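Local coordinates for protein arginyl-tRNA synthetase, putative (Plasmodium falciparum, PDB 5JLD) that probably joins L-arginine to its cognate tRNA at the expense of ATP, as a class I aminoacyl-tRNA synthetase, at residues A[159-167]-A[579-587]. Sequence-based numbering, arbitrary orientation.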
loop_
_atom_site.group_PDB
_atom_site.type_symbol
_atom_site.label_atom_id
_atom_site.label_comp_id
_atom_site.label_asym_id
_atom_site.label_seq_id
_atom_site.Cartn_x
_atom_site.Cartn_y
_atom_site.Cartn_z
ATOM N N ASP A 159 -2.648 3.297 4.892
ATOM C CA ASP A 159 -2.535 4.643 4.392
ATOM C C ASP A 159 -1.715 4.669 3.095
ATOM O O ASP A 159 -2.082 5.383 2.148
ATOM C CB ASP A 159 -1.923 5.587 5.425
ATOM C CG ASP A 159 -1.790 6.994 4.884
ATOM O OD1 ASP A 159 -2.846 7.657 4.713
ATOM O OD2 ASP A 159 -0.643 7.413 4.567
ATOM N N SER A 160 -0.623 3.902 3.041
ATOM C CA SER A 160 0.141 3.841 1.778
ATOM C C SER A 160 -0.719 3.372 0.600
ATOM O O SER A 160 -0.727 3.999 -0.471
ATOM C CB SER A 160 1.377 2.930 1.914
ATOM O OG SER A 160 2.263 3.207 0.845
ATOM N N ILE A 161 -1.471 2.294 0.806
ATOM C CA ILE A 161 -2.375 1.810 -0.245
ATOM C C ILE A 161 -3.382 2.884 -0.712
ATOM O O ILE A 161 -3.605 3.093 -1.940
ATOM C CB ILE A 161 -3.115 0.547 0.249
ATOM C CG1 ILE A 161 -2.089 -0.592 0.388
ATOM C CG2 ILE A 161 -4.286 0.170 -0.697
ATOM C CD1 ILE A 161 -2.568 -1.839 1.140
ATOM N N CYS A 162 -3.964 3.594 0.261
ATOM C CA CYS A 162 -4.892 4.667 -0.085
ATOM C C CYS A 162 -4.205 5.737 -0.927
ATOM O O CYS A 162 -4.763 6.214 -1.904
ATOM C CB CYS A 162 -5.486 5.311 1.168
ATOM S SG CYS A 162 -6.602 4.175 2.063
ATOM N N ARG A 163 -3.014 6.136 -0.501
ATOM C CA ARG A 163 -2.288 7.176 -1.191
ATOM C C ARG A 163 -1.990 6.704 -2.628
ATOM O O ARG A 163 -1.998 7.508 -3.557
ATOM C CB ARG A 163 -0.992 7.523 -0.452
ATOM C CG ARG A 163 -1.151 8.217 0.886
ATOM C CD ARG A 163 0.164 8.908 1.313
ATOM N NE ARG A 163 0.121 9.405 2.687
ATOM C CZ ARG A 163 0.847 10.423 3.156
ATOM N NH1 ARG A 163 1.695 11.063 2.366
ATOM N NH2 ARG A 163 0.730 10.795 4.435
ATOM N N VAL A 164 -1.764 5.402 -2.800
ATOM C CA VAL A 164 -1.527 4.854 -4.133
ATOM C C VAL A 164 -2.764 5.057 -4.990
ATOM O O VAL A 164 -2.668 5.602 -6.084
ATOM C CB VAL A 164 -1.149 3.356 -4.099
ATOM C CG1 VAL A 164 -1.311 2.729 -5.470
ATOM C CG2 VAL A 164 0.287 3.177 -3.604
ATOM N N PHE A 165 -3.932 4.666 -4.481
ATOM C CA PHE A 165 -5.151 4.860 -5.282
ATOM C C PHE A 165 -5.501 6.334 -5.543
ATOM O O PHE A 165 -5.989 6.682 -6.633
ATOM C CB PHE A 165 -6.330 4.144 -4.628
ATOM C CG PHE A 165 -6.304 2.662 -4.842
ATOM C CD1 PHE A 165 -6.617 2.125 -6.078
ATOM C CD2 PHE A 165 -5.921 1.814 -3.827
ATOM C CE1 PHE A 165 -6.585 0.776 -6.281
ATOM C CE2 PHE A 165 -5.885 0.456 -4.025
ATOM C CZ PHE A 165 -6.226 -0.067 -5.248
ATOM N N GLU A 166 -5.223 7.201 -4.572
ATOM C CA GLU A 166 -5.456 8.637 -4.739
ATOM C C GLU A 166 -4.490 9.218 -5.803
ATOM O O GLU A 166 -4.846 10.117 -6.579
ATOM C CB GLU A 166 -5.324 9.350 -3.375
ATOM C CG GLU A 166 -6.499 8.985 -2.421
ATOM C CD GLU A 166 -6.234 9.191 -0.920
ATOM O OE1 GLU A 166 -5.117 9.593 -0.526
ATOM O OE2 GLU A 166 -7.166 8.933 -0.120
ATOM N N PHE A 167 -3.273 8.685 -5.863
ATOM C CA PHE A 167 -2.348 9.068 -6.927
ATOM C C PHE A 167 -2.928 8.691 -8.291
ATOM O O PHE A 167 -2.917 9.495 -9.221
ATOM C CB PHE A 167 -0.996 8.405 -6.733
ATOM C CG PHE A 167 -0.101 8.509 -7.929
ATOM C CD1 PHE A 167 0.433 9.729 -8.296
ATOM C CD2 PHE A 167 0.230 7.384 -8.666
ATOM C CE1 PHE A 167 1.271 9.835 -9.410
ATOM C CE2 PHE A 167 1.065 7.481 -9.768
ATOM C CZ PHE A 167 1.584 8.709 -10.140
ATOM N N LYS A 579 10.527 12.425 -4.566
ATOM C CA LYS A 579 9.526 13.122 -3.750
ATOM C C LYS A 579 8.203 12.361 -3.764
ATOM O O LYS A 579 7.673 11.994 -2.702
ATOM C CB LYS A 579 9.324 14.546 -4.260
ATOM C CG LYS A 579 8.294 15.374 -3.503
ATOM C CD LYS A 579 7.983 16.650 -4.276
ATOM C CE LYS A 579 6.786 17.393 -3.703
ATOM N NZ LYS A 579 7.204 18.281 -2.589
ATOM N N LEU A 580 7.699 12.103 -4.974
ATOM C CA LEU A 580 6.440 11.379 -5.135
ATOM C C LEU A 580 6.475 10.012 -4.433
ATOM O O LEU A 580 5.550 9.673 -3.692
ATOM C CB LEU A 580 6.098 11.218 -6.621
ATOM C CG LEU A 580 4.859 10.395 -6.956
ATOM C CD1 LEU A 580 3.651 10.970 -6.209
ATOM C CD2 LEU A 580 4.601 10.428 -8.452
ATOM N N CYS A 581 7.544 9.248 -4.649
ATOM C CA CYS A 581 7.698 7.932 -4.018
ATOM C C CYS A 581 7.651 8.032 -2.495
ATOM O O CYS A 581 7.047 7.187 -1.826
ATOM C CB CYS A 581 9.021 7.273 -4.429
ATOM S SG CYS A 581 9.086 6.536 -6.099
ATOM N N MET A 582 8.326 9.052 -1.964
ATOM C CA MET A 582 8.413 9.261 -0.539
ATOM C C MET A 582 7.017 9.517 0.025
ATOM O O MET A 582 6.619 8.892 1.001
ATOM C CB MET A 582 9.347 10.432 -0.217
ATOM C CG MET A 582 10.817 10.080 -0.242
ATOM S SD MET A 582 11.869 11.531 -0.013
ATOM C CE MET A 582 11.806 11.742 1.748
ATOM N N GLU A 583 6.287 10.414 -0.638
ATOM C CA GLU A 583 4.928 10.767 -0.249
ATOM C C GLU A 583 3.966 9.585 -0.327
ATOM O O GLU A 583 3.133 9.407 0.552
ATOM C CB GLU A 583 4.413 11.906 -1.122
ATOM C CG GLU A 583 5.088 13.229 -0.822
ATOM C CD GLU A 583 4.757 14.283 -1.852
ATOM O OE1 GLU A 583 4.232 13.913 -2.929
ATOM O OE2 GLU A 583 5.028 15.476 -1.588
ATOM N N LEU A 584 4.083 8.775 -1.371
ATOM C CA LEU A 584 3.208 7.620 -1.517
ATOM C C LEU A 584 3.404 6.646 -0.354
ATOM O O LEU A 584 2.488 5.900 0.006
ATOM C CB LEU A 584 3.456 6.907 -2.849
ATOM C CG LEU A 584 3.012 7.609 -4.140
ATOM C CD1 LEU A 584 3.455 6.815 -5.357
ATOM C CD2 LEU A 584 1.502 7.868 -4.196
ATOM N N LEU A 585 4.589 6.666 0.242
ATOM C CA LEU A 585 4.903 5.763 1.348
ATOM C C LEU A 585 4.629 6.431 2.694
ATOM O O LEU A 585 4.885 5.850 3.747
ATOM C CB LEU A 585 6.368 5.313 1.259
ATOM C CG LEU A 585 6.688 4.354 0.101
ATOM C CD1 LEU A 585 8.180 4.250 -0.092
ATOM C CD2 LEU A 585 6.100 2.967 0.357
ATOM N N GLY A 586 4.131 7.664 2.644
ATOM C CA GLY A 586 3.795 8.417 3.843
ATOM C C GLY A 586 4.958 9.197 4.439
ATOM O O GLY A 586 4.869 9.683 5.571
ATOM N N MET A 587 6.054 9.330 3.689
ATOM C CA MET A 587 7.206 10.071 4.195
ATOM C C MET A 587 7.095 11.550 3.809
ATOM O O MET A 587 6.388 11.900 2.869
ATOM C CB MET A 587 8.516 9.458 3.676
ATOM C CG MET A 587 8.684 7.962 3.982
ATOM S SD MET A 587 10.014 7.115 3.064
ATOM C CE MET A 587 11.444 8.117 3.480
HETATM O O HOH W 1 3.807 12.972 2.833
#
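Ser160 and Arg163 reach from helix 149-167 to the C-terminal end of helix 564-584 and bind two successive backbone carbonyls there. Ser160 OG donates to Leu584 O at 2.8 Å. It comes in tilted 27° from the carbonyl plane. The hydroxyl is placed by a chi1 of -163°, with OG opposite the backbone N. Arg163 runs extended from CG to NE, and its NH1 makes a weak, bent bond of 2.8 Å to Glu583 O. That carbonyl also receives Gly586 N, so two donors share it. Gly586 CA sits over the centre of one guanidinium face, 3.6 Å above the plane. Within the same helix, Arg163 NE forms a salt bridge to Asp159 OD2, and Arg174 pairs with Asp159 OD1. A water linking Arg163 NH1 to Met587 O completes the polar end.

The apolar end lies about one turn further along helix 149-167. Leu584 CD2 rests against both Arg163 O and Phe167 CB, 3.6 Å from each. Phe526 of helix 522-532 also packs on Leu584 and Phe167. Leu584 and Ser160 are buried. The other side is more open to solvent: Arg163 with its water, Glu583 and the pair Phe167 and Leu580 are partly exposed. There Phe167 CE1 touches Leu580 CD2 at 3.5 Å. The end of the Glu583 side chain leads away from helix 149-167.

The axes of helix segments 159-167 and 579-584 come within 10.0 Å, with 132° between their N-to-C directions. Past the end of helix 564-584, Gly586 takes positive phi, and bonds back into the last turn make a Schellman motif. The contact thus docks the C-capped last helix of the DALR anticodon-binding domain against a helix of the class I synthetase catalytic domain.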